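Glucose 1-dehydrogenase (Haloferax mediterranei, PDB 2B5W) catalyses the zinc-dependent oxidation of D-glucose, and of several other aldoses, to the lactone with NADP(+) or NAD(+) as electron acceptor, preferring NADP(+). Local coordinates at residues T75-E78 and E79-V83; D216-E220 and L221-Y225. The protein carries 1 engineered substitution. All blocks are in the same frame, centred on the assembly; numbering follows the deposited sequence.

Contact 1 (T75-E78 and E79-V83); sequences TELE and EGDIV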
loop_
_atom_site.group_PDB
_atom_site.type_symbol
_atom_site.label_atom_id
_atom_site.label_comp_id
_atom_site.label_asym_id
_atom_site.label_seq_id
_atom_site.Cartn_x
_atom_site.Cartn_y
_atom_site.Cartn_z
ATOM N N THR A 75 29.100 8.842 26.400
ATOM C CA THR A 75 27.781 9.204 25.920
ATOM C C THR A 75 27.128 10.240 26.830
ATOM O O THR A 75 27.618 10.515 27.923
ATOM C CB THR A 75 26.855 7.966 25.850
ATOM O OG1 THR A 75 26.490 7.537 27.167
ATOM C CG2 THR A 75 27.583 6.770 25.188
ATOM N N GLU A 76 25.985 10.749 26.386
ATOM C CA GLU A 76 25.163 11.660 27.192
ATOM C C GLU A 76 24.127 10.955 28.050
ATOM O O GLU A 76 23.334 11.596 28.728
ATOM C CB GLU A 76 24.459 12.646 26.289
ATOM C CG GLU A 76 25.426 13.625 25.648
ATOM C CD GLU A 76 24.719 14.579 24.731
ATOM O OE1 GLU A 76 24.377 14.159 23.609
ATOM O OE2 GLU A 76 24.496 15.735 25.142
ATOM N N LEU A 77 24.124 9.632 28.025
ATOM C CA LEU A 77 23.311 8.875 28.973
ATOM C C LEU A 77 23.888 8.987 30.364
ATOM O O LEU A 77 25.035 9.430 30.559
ATOM C CB LEU A 77 23.257 7.402 28.535
ATOM C CG LEU A 77 22.586 7.144 27.212
ATOM C CD1 LEU A 77 22.781 5.683 26.796
ATOM C CD2 LEU A 77 21.101 7.461 27.300
ATOM N N GLU A 78 23.084 8.610 31.345
ATOM C CA GLU A 78 23.449 8.634 32.748
ATOM C C GLU A 78 23.361 7.259 33.394
ATOM O O GLU A 78 22.502 6.445 33.063
ATOM C CB GLU A 78 22.517 9.589 33.503
ATOM C CG GLU A 78 22.578 11.000 32.974
ATOM C CD GLU A 78 21.732 11.970 33.781
ATOM O OE1 GLU A 78 20.515 12.087 33.529
ATOM O OE2 GLU A 78 22.291 12.613 34.678
ATOM N N GLU A 79 24.265 7.028 34.334
ATOM C CA GLU A 79 24.264 5.856 35.206
ATOM C C GLU A 79 22.911 5.725 35.914
ATOM O O GLU A 79 22.385 6.684 36.460
ATOM C CB GLU A 79 25.389 5.990 36.225
ATOM C CG GLU A 79 25.684 4.725 36.999
ATOM C CD GLU A 79 27.063 4.740 37.646
ATOM O OE1 GLU A 79 27.978 5.422 37.130
ATOM O OE2 GLU A 79 27.239 4.052 38.673
ATOM N N GLY A 80 22.333 4.531 35.836
ATOM C CA GLY A 80 21.012 4.262 36.351
ATOM C C GLY A 80 19.851 4.473 35.381
ATOM O O GLY A 80 18.713 4.100 35.745
ATOM N N ASP A 81 20.070 5.048 34.192
ATOM C CA ASP A 81 19.019 5.226 33.187
ATOM C C ASP A 81 18.474 3.857 32.758
ATOM O O ASP A 81 19.240 2.893 32.610
ATOM C CB ASP A 81 19.513 5.880 31.926
ATOM C CG ASP A 81 19.763 7.350 32.084
ATOM O OD1 ASP A 81 19.453 7.885 33.178
ATOM O OD2 ASP A 81 20.263 8.010 31.141
ATOM N N ILE A 82 17.167 3.785 32.583
ATOM C CA ILE A 82 16.521 2.572 32.055
ATOM C C ILE A 82 16.408 2.749 30.556
ATOM O O ILE A 82 15.821 3.736 30.048
ATOM C CB ILE A 82 15.110 2.340 32.684
ATOM C CG1 ILE A 82 15.151 2.319 34.208
ATOM C CG2 ILE A 82 14.512 1.040 32.192
ATOM C CD1 ILE A 82 16.210 1.417 34.779
ATOM N N VAL A 83 16.958 1.784 29.817
ATOM C CA VAL A 83 17.020 1.847 28.375
ATOM C C VAL A 83 16.564 0.569 27.678
ATOM O O VAL A 83 16.704 -0.527 28.229
ATOM C CB VAL A 83 18.469 2.178 27.907
ATOM C CG1 VAL A 83 18.871 3.588 28.332
ATOM C CG2 VAL A 83 19.486 1.174 28.451
#
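Asp81 folds its carboxylate back over the start of the turn it closes, and Glu78 meets it there. The backbone N of Glu78 gives its hydrogen to OD2 of Asp81 at 2.9 Å, a fairly straight bond (161°) that reaches the oxygen from well above the carboxylate plane. In return the amide N of Asp81 bonds to the carbonyl O of Glu78 at 3.0 Å, so the two residues grip each other twice. With CG beside its own backbone N and anti to its carbonyl carbon (chi1 -74°), Asp81 lays the acid group alongside the Glu78 peptide. OD1 of Asp81 comes to 3.5 Å from CB of Glu78, while CD2 of Leu77 lies 4.0 Å from OD2 of Asp81. The Glu78 chain extends outward; even so its OE1 stays 4.3 Å from OD1 of Asp81, a like-charge approach that probably costs a little energy. Without the carboxylate, as with an alanine here, the Glu78 amide would probably lose its side-chain mate. Further out, Thr75 OG1 accepts from Leu77 N in an ST turn, and Leu77 packs inward on Leu135 and Ala28. Gly80 suits its place because its positive phi (90°) would press a CB against the preceding carbonyl. Backbone bond and glycine define a type II beta turn from Glu78 to Asp81, reinforced by the carboxylate, leading the surface loop into strand 82-85 of the GroES-like domain.

Contact 2 (D216-E220 and L221-Y225); sequences DIIEE and LDATY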
loop_
_atom_site.group_PDB
_atom_site.type_symbol
_atom_site.label_atom_id
_atom_site.label_comp_id
_atom_site.label_asym_id
_atom_site.label_seq_id
_atom_site.Cartn_x
_atom_site.Cartn_y
_atom_site.Cartn_z
ATOM N N ASP A 216 -9.754 -15.552 25.762
ATOM C CA ASP A 216 -10.195 -14.811 26.879
ATOM C C ASP A 216 -9.702 -13.352 26.790
ATOM O O ASP A 216 -10.432 -12.441 27.075
ATOM C CB ASP A 216 -9.682 -15.425 28.170
ATOM C CG ASP A 216 -10.330 -16.752 28.533
ATOM O OD1 ASP A 216 -11.378 -17.088 27.954
ATOM O OD2 ASP A 216 -9.787 -17.480 29.414
ATOM N N ILE A 217 -8.434 -13.156 26.367
ATOM C CA ILE A 217 -7.917 -11.787 26.239
ATOM C C ILE A 217 -8.670 -11.031 25.160
ATOM O O ILE A 217 -9.090 -9.893 25.334
ATOM C CB ILE A 217 -6.398 -11.819 25.932
ATOM C CG1 ILE A 217 -5.619 -12.054 27.212
ATOM C CG2 ILE A 217 -5.962 -10.474 25.302
ATOM C CD1 ILE A 217 -4.152 -12.359 26.990
ATOM N N ILE A 218 -8.872 -11.663 24.023
ATOM C CA ILE A 218 -9.628 -11.042 22.942
ATOM C C ILE A 218 -10.996 -10.578 23.422
ATOM O O ILE A 218 -11.383 -9.470 23.205
ATOM C CB ILE A 218 -9.793 -12.036 21.787
ATOM C CG1 ILE A 218 -8.464 -12.287 21.091
ATOM C CG2 ILE A 218 -10.817 -11.526 20.761
ATOM C CD1 ILE A 218 -8.410 -13.556 20.272
ATOM N N GLU A 219 -11.722 -11.454 24.104
ATOM C CA GLU A 219 -13.072 -11.126 24.544
ATOM C C GLU A 219 -13.116 -10.090 25.671
ATOM O O GLU A 219 -14.030 -9.276 25.738
ATOM C CB GLU A 219 -13.821 -12.432 24.881
ATOM C CG GLU A 219 -14.048 -13.225 23.607
ATOM C CD GLU A 219 -14.941 -14.464 23.772
ATOM O OE1 GLU A 219 -14.907 -15.067 24.853
ATOM O OE2 GLU A 219 -15.625 -14.850 22.796
ATOM N N GLU A 220 -12.131 -10.136 26.558
ATOM C CA GLU A 220 -12.028 -9.193 27.665
ATOM C C GLU A 220 -11.713 -7.781 27.168
ATOM O O GLU A 220 -12.167 -6.794 27.747
ATOM C CB GLU A 220 -11.054 -9.693 28.714
ATOM C CG GLU A 220 -11.107 -8.924 30.018
ATOM C CD GLU A 220 -12.364 -9.217 30.827
ATOM O OE1 GLU A 220 -12.982 -10.288 30.636
ATOM O OE2 GLU A 220 -12.727 -8.354 31.646
ATOM N N LEU A 221 -11.051 -7.695 26.015
ATOM C CA LEU A 221 -10.880 -6.411 25.316
ATOM C C LEU A 221 -12.127 -5.925 24.577
ATOM O O LEU A 221 -12.086 -4.901 23.886
ATOM C CB LEU A 221 -9.730 -6.509 24.306
ATOM C CG LEU A 221 -8.331 -6.569 24.928
ATOM C CD1 LEU A 221 -7.286 -7.030 23.901
ATOM C CD2 LEU A 221 -7.976 -5.198 25.463
ATOM N N ASP A 222 -13.235 -6.642 24.727
ATOM C CA ASP A 222 -14.486 -6.371 23.981
ATOM C C ASP A 222 -14.352 -6.572 22.467
ATOM O O ASP A 222 -15.149 -6.043 21.694
ATOM C CB ASP A 222 -15.000 -4.963 24.247
ATOM C CG ASP A 222 -16.470 -4.814 23.990
ATOM O OD1 ASP A 222 -17.227 -5.754 24.307
ATOM O OD2 ASP A 222 -16.952 -3.790 23.469
ATOM N N ALA A 223 -13.391 -7.384 22.048
ATOM C CA ALA A 223 -13.261 -7.741 20.641
ATOM C C ALA A 223 -13.935 -9.077 20.361
ATOM O O ALA A 223 -14.189 -9.878 21.264
ATOM C CB ALA A 223 -11.764 -7.766 20.229
ATOM N N THR A 224 -14.237 -9.310 19.092
ATOM C CA THR A 224 -14.833 -10.555 18.661
ATOM C C THR A 224 -13.777 -11.533 18.198
ATOM O O THR A 224 -12.943 -11.227 17.310
ATOM C CB THR A 224 -15.812 -10.288 17.512
ATOM O OG1 THR A 224 -16.936 -9.517 17.963
ATOM C CG2 THR A 224 -16.361 -11.611 16.952
ATOM N N TYR A 225 -13.830 -12.744 18.743
ATOM C CA TYR A 225 -12.965 -13.841 18.358
ATOM C C TYR A 225 -13.483 -14.525 17.103
ATOM O O TYR A 225 -14.640 -14.964 17.048
ATOM C CB TYR A 225 -12.777 -14.862 19.514
ATOM C CG TYR A 225 -12.143 -16.172 19.096
ATOM C CD1 TYR A 225 -10.899 -16.212 18.470
ATOM C CD2 TYR A 225 -12.782 -17.406 19.303
ATOM C CE1 TYR A 225 -10.321 -17.407 18.073
ATOM C CE2 TYR A 225 -12.214 -18.577 18.911
ATOM C CZ TYR A 225 -10.972 -18.598 18.289
ATOM O OH TYR A 225 -10.388 -19.772 17.902
#
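The ring of Tyr225 is met at CD1 by CD1 of Ile218, 4.1 Å away, the two side chains crossing at a slant. CG of the tyrosine is anti to its backbone N (chi1 167°), which carries the ring out past the end of Ile218; there its OH bonds to the carbonyl O of Arg208, while Arg210 touches the side chain. The flat carboxylate of Glu219 passes beside CB of Tyr225, short of the ring, with OE2 in a salt bridge to Arg210. Nearer the backbone, the other branch of Ile218, CG2, rests 3.9 Å from CB of Ala223, where a small residue lets the chain pass close to the helix. On another side, Ile217 and Leu221 run side by side, CG2 to CD1 3.9 Å, and both reach toward helix 321-327. The backbone ends the helix in a Schellman motif: Ala223 N bonds to Ile218 O at 3.1 Å and Asp222 N to Glu219 O at 2.9 Å, the latter from high above the carbonyl plane. Asp222 takes the positive phi (64°), and its side chain starts away from the helix, touching Lys193. Leu221 N bonds to Ile217 O. The chemistry thus divides: backbone N-H groups take up the carbonyls of Ile217, Ile218 and Glu219, and Lys193 NZ that of Leu221, while Ile218 packs helix 213-220 on strand 224-227 within the Rossmann fold's beta-alpha-beta unit, close to NADP-binding Arg208.

Both contacts are local, each a change of direction just ahead of a strand, yet they serve different domains and lie about 39 Å apart, centre to centre. Contact 1 is a surface turn in the GroES-like domain, away from the annotated sites, and a side-chain carboxylate helps to close it. Contact 2 is partly buried and belongs to the nucleotide-binding domain; there backbone bonds of a Schellman motif end the helix, and isoleucine, alanine and tyrosine pack between helix and strand. Each uses a positive phi, at a glycine in contact 1 and at an exposed aspartate in contact 2. They share no helix or strand: 75-83 leads into the mixed sheet, 216-225 into an outermost strand of the parallel one.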